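Local coordinates for protein HIRA (Homo sapiens, PDB 5YJE) that cooperates with ASF1A to promote replication-independent chromatin assembly and acts as a trimeric subunit of the H3.3 histone chaperone complex, this chain being its C-terminal part, at residues Ser241-Ile246 and Ser290-His295; Met114-Val117 and Arg123-Leu126; Tyr303-Gly308 and Leu356-Leu361. All coordinates share one frame; numbering follows the deposited sequence.

Contact 1: Ser241-Ile246 and Ser290-His295; sequences SGPLAI and SHEYRH
Glu292 reaches out from the first turn of helix 290-307 and sets its carboxylate against the start of the short helix 243-247, where Leu244 and Ala245 offer backbone N-H groups. The firmer of the two bonds runs from Ala245 N to Glu292 OE2, 2.8 Å long with an N-H...O angle of 153°; it arrives on the syn side of the oxygen, somewhat out of the carboxylate plane. Its companion, Leu244 N to Glu292 OE1 at 2.9 Å, is bent and weak. What brings the acid here is its side-chain conformation: CG lies anti to the carbonyl carbon of Glu292, chi2 (-177°) continues straight on, and the extended chain crosses the gap and puts the carboxylate at the start of helix 243-247.

The helix start is shaped to take it. Gly242 occupies the N-cap position, and its CA stands 3.3 Å from Glu292 OE2; a side chain at this glycine would run into the carboxylate. Beside it, Pro243 CD lies 3.2 Å from Glu292 OE1, and the CB of Ala245 is 3.1 Å from OE2 of Glu292, a snug fit around both oxygens. A carboxylate facing the N-terminus of a helix probably gains from the helix dipole, and Ser289 OG supplies OE1 with another hydrogen bond.

Around this polar join the two elements share helix 266-286: Leu244 packs on its Gln280 and Ala283, Tyr293 on Val281 and Leu285. On helix 290-307, Arg294 forms a salt bridge with Glu347 of helix 341-353.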
# COMPACT_ATOMS: atom_id res chain seq x y z
N SER B 241 -2.47 11.97 -29.82
CA SER B 241 -3.60 11.18 -29.32
C SER B 241 -3.29 10.63 -27.93
O SER B 241 -4.21 10.39 -27.13
CB SER B 241 -3.94 10.03 -30.29
N GLY B 242 -1.99 10.46 -27.63
CA GLY B 242 -1.55 10.01 -26.33
C GLY B 242 -1.82 11.00 -25.22
O GLY B 242 -2.09 12.18 -25.46
N PRO B 243 -1.75 10.55 -23.97
CA PRO B 243 -1.99 11.47 -22.84
C PRO B 243 -1.02 12.64 -22.84
O PRO B 243 -1.48 13.77 -23.00
CB PRO B 243 -1.82 10.57 -21.61
CG PRO B 243 -1.95 9.17 -22.12
CD PRO B 243 -1.42 9.19 -23.51
N LEU B 244 0.30 12.40 -22.69
CA LEU B 244 1.31 13.45 -22.62
C LEU B 244 1.14 14.48 -23.73
O LEU B 244 1.21 15.70 -23.49
CB LEU B 244 2.73 12.85 -22.70
CG LEU B 244 3.92 13.78 -22.42
CD1 LEU B 244 3.94 14.27 -20.99
CD2 LEU B 244 5.24 13.09 -22.74
N ALA B 245 0.91 13.99 -24.95
CA ALA B 245 0.61 14.90 -26.05
C ALA B 245 -0.60 15.78 -25.74
O ALA B 245 -0.58 16.98 -26.00
CB ALA B 245 0.39 14.11 -27.34
N ILE B 246 -1.65 15.20 -25.14
CA ILE B 246 -2.82 16.00 -24.80
C ILE B 246 -2.49 17.02 -23.72
O ILE B 246 -2.81 18.21 -23.86
CB ILE B 246 -4.01 15.09 -24.41
CG1 ILE B 246 -4.61 14.43 -25.66
CG2 ILE B 246 -5.09 15.88 -23.66
CD1 ILE B 246 -5.24 13.07 -25.41
N SER B 290 2.31 3.98 -22.99
CA SER B 290 3.31 3.08 -23.57
C SER B 290 3.78 3.54 -24.95
O SER B 290 4.99 3.54 -25.23
CB SER B 290 2.76 1.65 -23.64
OG SER B 290 1.91 1.49 -24.76
N HIS B 291 2.85 3.86 -25.84
CA HIS B 291 3.26 4.30 -27.16
C HIS B 291 4.13 5.56 -27.06
O HIS B 291 5.15 5.67 -27.75
CB HIS B 291 2.04 4.53 -28.05
N GLU B 292 3.75 6.49 -26.18
CA GLU B 292 4.51 7.73 -26.03
C GLU B 292 5.85 7.48 -25.34
O GLU B 292 6.86 8.12 -25.69
CB GLU B 292 3.68 8.77 -25.27
CG GLU B 292 2.57 9.37 -26.14
CD GLU B 292 1.76 10.45 -25.43
OE1 GLU B 292 1.48 10.30 -24.22
OE2 GLU B 292 1.42 11.47 -26.08
N TYR B 293 5.89 6.55 -24.39
CA TYR B 293 7.16 6.18 -23.78
C TYR B 293 8.12 5.64 -24.83
O TYR B 293 9.27 6.09 -24.91
CB TYR B 293 6.96 5.14 -22.67
CG TYR B 293 8.29 4.77 -22.02
CD1 TYR B 293 8.86 5.59 -21.07
CD2 TYR B 293 8.96 3.59 -22.35
CE1 TYR B 293 10.07 5.27 -20.47
CE2 TYR B 293 10.17 3.26 -21.75
CZ TYR B 293 10.73 4.11 -20.82
OH TYR B 293 11.93 3.81 -20.20
N ARG B 294 7.66 4.67 -25.62
CA ARG B 294 8.52 4.11 -26.66
C ARG B 294 8.98 5.18 -27.64
O ARG B 294 10.16 5.24 -28.01
CB ARG B 294 7.78 2.99 -27.39
CG ARG B 294 8.52 2.47 -28.60
CD ARG B 294 7.77 1.34 -29.30
NE ARG B 294 8.39 1.06 -30.59
CZ ARG B 294 8.19 1.80 -31.68
NH1 ARG B 294 7.38 2.85 -31.63
NH2 ARG B 294 8.80 1.48 -32.81
N HIS B 295 8.07 6.06 -28.05
CA HIS B 295 8.42 7.12 -28.98
C HIS B 295 9.53 8.01 -28.42
O HIS B 295 10.57 8.22 -29.07
CB HIS B 295 7.19 7.96 -29.30
CG HIS B 295 7.50 9.21 -30.05
ND1 HIS B 295 7.98 9.19 -31.34
CD2 HIS B 295 7.43 10.51 -29.69
CE1 HIS B 295 8.18 10.43 -31.76
NE2 HIS B 295 7.85 11.25 -30.77

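Contact 2: Met114-Val117 and Arg123-Leu126; sequences MLSV and RRLL
Backbone first: Val117 and Leu125 are joined by one nearly straight hydrogen bond, from Leu125 N to Val117 O, 2.8 Å long with an N-H...O angle of 176°. The amide approaches a little off the carbonyl plane. It brings the loop 123-126 alongside the strand that the chain has just left.

The polar side-chain contact lies with Ser116 and Arg124. Arg124 sends CG anti to its own N (chi1 163°), then bends at chi3, which carries the guanidinium round to Ser116. There Ser116 OG sits at the edge of the flat group, close to its plane, and accepts from both terminal nitrogens: from Arg124 NH2 at 3.2 Å, and more weakly from Arg124 NH1 at 3.1 Å. The same NH1 also donates to Leu126 O, again 3.1 Å away and lying in the guanidinium plane. Three bonds thus fix the rotation of the group and tie the loop both to the strand and back onto itself.

All this belongs to a four-stranded antiparallel sheet of the kind that makes a propeller blade, consistent with the beta-propeller clan of this family: strand 114-119 is its third strand, and 123-126 lies in the connection to the short outermost strand 129-130.

Apolar packing comes from Val117. Its CG1 lies 4.3 Å from Leu125 CD1, and its CB is 4.5 Å from Leu126 CD1, while Cys107 of strand 105-110 also touches the valine.

A second subunit of the trimer closes over the loop. Its Glu315 forms a salt bridge with Arg123 NH2, and its Glu278 accepts a hydrogen bond from Arg124 N.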
# COMPACT_ATOMS: atom_id res chain seq x y z
N MET B 114 -22.06 8.57 0.14
CA MET B 114 -22.02 7.20 -0.35
C MET B 114 -21.79 7.19 -1.84
O MET B 114 -22.33 8.02 -2.56
CB MET B 114 -23.31 6.42 -0.07
CG MET B 114 -23.71 6.26 1.39
SD MET B 114 -22.54 5.56 2.55
CE MET B 114 -21.79 4.18 1.71
N LEU B 115 -21.02 6.22 -2.31
CA LEU B 115 -20.75 6.06 -3.72
C LEU B 115 -21.10 4.64 -4.12
O LEU B 115 -20.66 3.69 -3.47
CB LEU B 115 -19.28 6.38 -4.01
CG LEU B 115 -18.68 5.79 -5.27
CD1 LEU B 115 -19.25 6.48 -6.49
CD2 LEU B 115 -17.20 5.95 -5.20
N SER B 116 -21.91 4.48 -5.17
CA SER B 116 -22.31 3.15 -5.63
C SER B 116 -21.90 2.96 -7.08
O SER B 116 -21.91 3.89 -7.88
CB SER B 116 -23.82 2.93 -5.48
OG SER B 116 -24.21 3.00 -4.11
N VAL B 117 -21.49 1.74 -7.40
CA VAL B 117 -20.92 1.43 -8.70
C VAL B 117 -21.71 0.27 -9.30
O VAL B 117 -21.89 -0.77 -8.66
CB VAL B 117 -19.41 1.11 -8.58
CG1 VAL B 117 -18.82 0.75 -9.93
CG2 VAL B 117 -18.67 2.31 -7.93
N ARG B 123 -26.08 -3.92 -12.87
CA ARG B 123 -25.92 -4.66 -11.63
C ARG B 123 -24.99 -3.91 -10.68
O ARG B 123 -23.95 -3.40 -11.11
CB ARG B 123 -25.40 -6.07 -11.94
CG ARG B 123 -25.48 -7.05 -10.79
CD ARG B 123 -24.99 -8.41 -11.25
NE ARG B 123 -23.95 -8.29 -12.28
CZ ARG B 123 -22.64 -8.37 -12.04
NH1 ARG B 123 -22.22 -8.58 -10.80
NH2 ARG B 123 -21.77 -8.25 -13.02
N ARG B 124 -25.39 -3.80 -9.42
CA ARG B 124 -24.48 -3.26 -8.40
C ARG B 124 -23.26 -4.14 -8.29
O ARG B 124 -23.38 -5.34 -8.06
CB ARG B 124 -25.17 -3.17 -7.05
CG ARG B 124 -24.15 -3.01 -5.94
CD ARG B 124 -24.77 -2.84 -4.59
NE ARG B 124 -25.69 -1.70 -4.51
CZ ARG B 124 -25.32 -0.44 -4.29
NH1 ARG B 124 -24.02 -0.14 -4.17
NH2 ARG B 124 -26.24 0.52 -4.20
N LEU B 125 -22.07 -3.55 -8.44
CA LEU B 125 -20.85 -4.35 -8.42
C LEU B 125 -20.21 -4.45 -7.05
O LEU B 125 -19.54 -5.45 -6.76
CB LEU B 125 -19.85 -3.77 -9.42
CG LEU B 125 -20.33 -3.86 -10.86
CD1 LEU B 125 -19.46 -3.02 -11.80
CD2 LEU B 125 -20.33 -5.32 -11.29
N LEU B 126 -20.37 -3.44 -6.19
CA LEU B 126 -19.74 -3.40 -4.89
C LEU B 126 -20.69 -2.75 -3.91
O LEU B 126 -21.58 -1.99 -4.30
CB LEU B 126 -18.43 -2.59 -4.89
CG LEU B 126 -17.44 -2.87 -6.02
CD1 LEU B 126 -16.61 -1.64 -6.38
CD2 LEU B 126 -16.56 -4.05 -5.65

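Contact 3: Tyr303-Gly308 and Leu356-Leu361; sequences YLVNEG and LRFQRL
A Schellman motif closes helix 290-307 at Gly308, and against this helix end lies Phe358, the N-cap residue of helix 359-370. The ring meets mainly backbone, and does so with its rim. Phe358 CZ is 3.8 Å from Gly308 CA, and Phe358 CE2 is 3.6 Å from Val305 O, both neighbours lying near the plane of the ring. An aromatic C-H edge turned to a carbonyl oxygen is probably mildly favourable; that oxygen also takes the Gly308 N-H, in a bond of 3.2 Å between Gly308 N and Val305 O that belongs to the closing turn. Leu304 O stands somewhat farther off, oblique to the ring.

Positive phi (71°) at Gly308 turns the chain out of the helix, and the glycine presents its bare CA to the ring. On the other side, a type I beta turn from Leu356 to Gln359, closed by Gln359 N to Leu356 O at 3.1 Å, leads into helix 359-370. The two ends meet within the helical C-terminal part of the chain, where Ile352 of helix 341-353 packs against both Val305 and Phe358, and Leu313 of helix 310-320 touches both Val305 and Leu361.

Phe358 holds CG anti to its carbonyl carbon (chi1 -54°), a torsion that swings the ring from the turn across to the helix end. Along its flank, Val305 CG2 approaches Phe358 CD2 at 4.3 Å. Replacing Phe358 with an alanine would probably open a gap between the two helix ends, leaving Val305 and Ile352 without their aromatic neighbour.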
# COMPACT_ATOMS: atom_id res chain seq x y z
N TYR B 303 19.22 10.84 -30.05
CA TYR B 303 19.99 12.01 -29.66
C TYR B 303 21.29 11.62 -28.99
O TYR B 303 22.35 12.16 -29.33
CB TYR B 303 19.18 12.91 -28.74
CG TYR B 303 19.86 14.23 -28.50
CD1 TYR B 303 19.92 15.18 -29.52
CD2 TYR B 303 20.44 14.54 -27.27
CE1 TYR B 303 20.53 16.40 -29.32
CE2 TYR B 303 21.07 15.77 -27.07
CZ TYR B 303 21.11 16.69 -28.09
OH TYR B 303 21.71 17.91 -27.91
N LEU B 304 21.23 10.71 -28.01
CA LEU B 304 22.45 10.27 -27.33
C LEU B 304 23.47 9.75 -28.32
O LEU B 304 24.68 9.99 -28.16
CB LEU B 304 22.14 9.19 -26.29
CG LEU B 304 21.18 9.44 -25.12
CD1 LEU B 304 21.05 8.19 -24.27
CD2 LEU B 304 21.66 10.60 -24.30
N VAL B 305 23.02 9.05 -29.36
CA VAL B 305 23.93 8.56 -30.38
C VAL B 305 24.50 9.72 -31.20
O VAL B 305 25.72 9.81 -31.40
CB VAL B 305 23.22 7.53 -31.28
CG1 VAL B 305 23.99 7.32 -32.57
CG2 VAL B 305 23.05 6.20 -30.54
N ASN B 306 23.63 10.64 -31.65
CA ASN B 306 24.07 11.73 -32.53
C ASN B 306 25.14 12.59 -31.87
O ASN B 306 26.17 12.89 -32.48
CB ASN B 306 22.87 12.59 -32.93
CG ASN B 306 21.97 11.90 -33.93
OD1 ASN B 306 22.35 10.89 -34.52
ND2 ASN B 306 20.75 12.45 -34.13
N GLU B 307 24.91 13.00 -30.62
CA GLU B 307 25.84 13.86 -29.89
C GLU B 307 26.93 13.10 -29.16
O GLU B 307 27.78 13.73 -28.54
CB GLU B 307 25.08 14.72 -28.88
CG GLU B 307 23.89 15.42 -29.46
CD GLU B 307 24.29 16.41 -30.52
OE1 GLU B 307 23.75 16.31 -31.64
OE2 GLU B 307 25.15 17.27 -30.23
N GLY B 308 26.89 11.76 -29.20
CA GLY B 308 27.90 10.93 -28.59
C GLY B 308 27.88 10.91 -27.07
O GLY B 308 28.94 11.03 -26.45
N LEU B 356 29.91 5.29 -35.51
CA LEU B 356 31.17 4.58 -35.37
C LEU B 356 31.62 4.49 -33.91
O LEU B 356 32.15 3.45 -33.50
CB LEU B 356 32.25 5.25 -36.22
CG LEU B 356 32.68 4.57 -37.51
CD1 LEU B 356 33.48 5.53 -38.37
CD2 LEU B 356 33.49 3.32 -37.21
N ARG B 357 31.42 5.55 -33.12
CA ARG B 357 31.91 5.57 -31.74
C ARG B 357 31.30 4.45 -30.90
O ARG B 357 31.91 4.00 -29.92
CB ARG B 357 31.62 6.92 -31.09
N PHE B 358 30.11 3.98 -31.27
CA PHE B 358 29.43 2.94 -30.51
C PHE B 358 29.48 1.59 -31.22
O PHE B 358 28.56 0.78 -31.08
CB PHE B 358 27.98 3.36 -30.24
CG PHE B 358 27.86 4.70 -29.56
CD1 PHE B 358 28.29 4.86 -28.26
CD2 PHE B 358 27.35 5.79 -30.25
CE1 PHE B 358 28.20 6.10 -27.63
CE2 PHE B 358 27.25 7.03 -29.63
CZ PHE B 358 27.68 7.18 -28.33
N GLN B 359 30.55 1.33 -31.97
CA GLN B 359 30.72 0.03 -32.60
C GLN B 359 30.83 -1.06 -31.54
O GLN B 359 30.11 -2.06 -31.58
CB GLN B 359 31.94 0.02 -33.51
N ARG B 360 31.72 -0.87 -30.56
CA ARG B 360 31.90 -1.88 -29.52
C ARG B 360 30.58 -2.18 -28.82
O ARG B 360 30.24 -3.35 -28.58
CB ARG B 360 32.97 -1.43 -28.52
N LEU B 361 29.80 -1.14 -28.51
CA LEU B 361 28.58 -1.34 -27.73
C LEU B 361 27.48 -2.00 -28.56
O LEU B 361 26.76 -2.87 -28.06
CB LEU B 361 28.11 0.01 -27.18
CG LEU B 361 26.69 0.14 -26.64
CD1 LEU B 361 26.59 -0.54 -25.29
CD2 LEU B 361 26.36 1.59 -26.49

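How the contacts relate
Contacts 1 and 3 both use helix 290-307, one at its first turn and the other at its last, with nearest atoms about 9 Å apart. Contact 1 is a surface join in which a charged side chain serves backbone N-H groups at the start of a helix; contact 3 is buried and rests on an aromatic rim packed against a helix end. Contact 2 is also buried, but it lies in the sheet part of the chain, its centre about 55 Å from that of contact 3 and across the chain's centre. It combines backbone and guanidinium hydrogen bonds with apolar packing, and alone among the three is touched by another subunit.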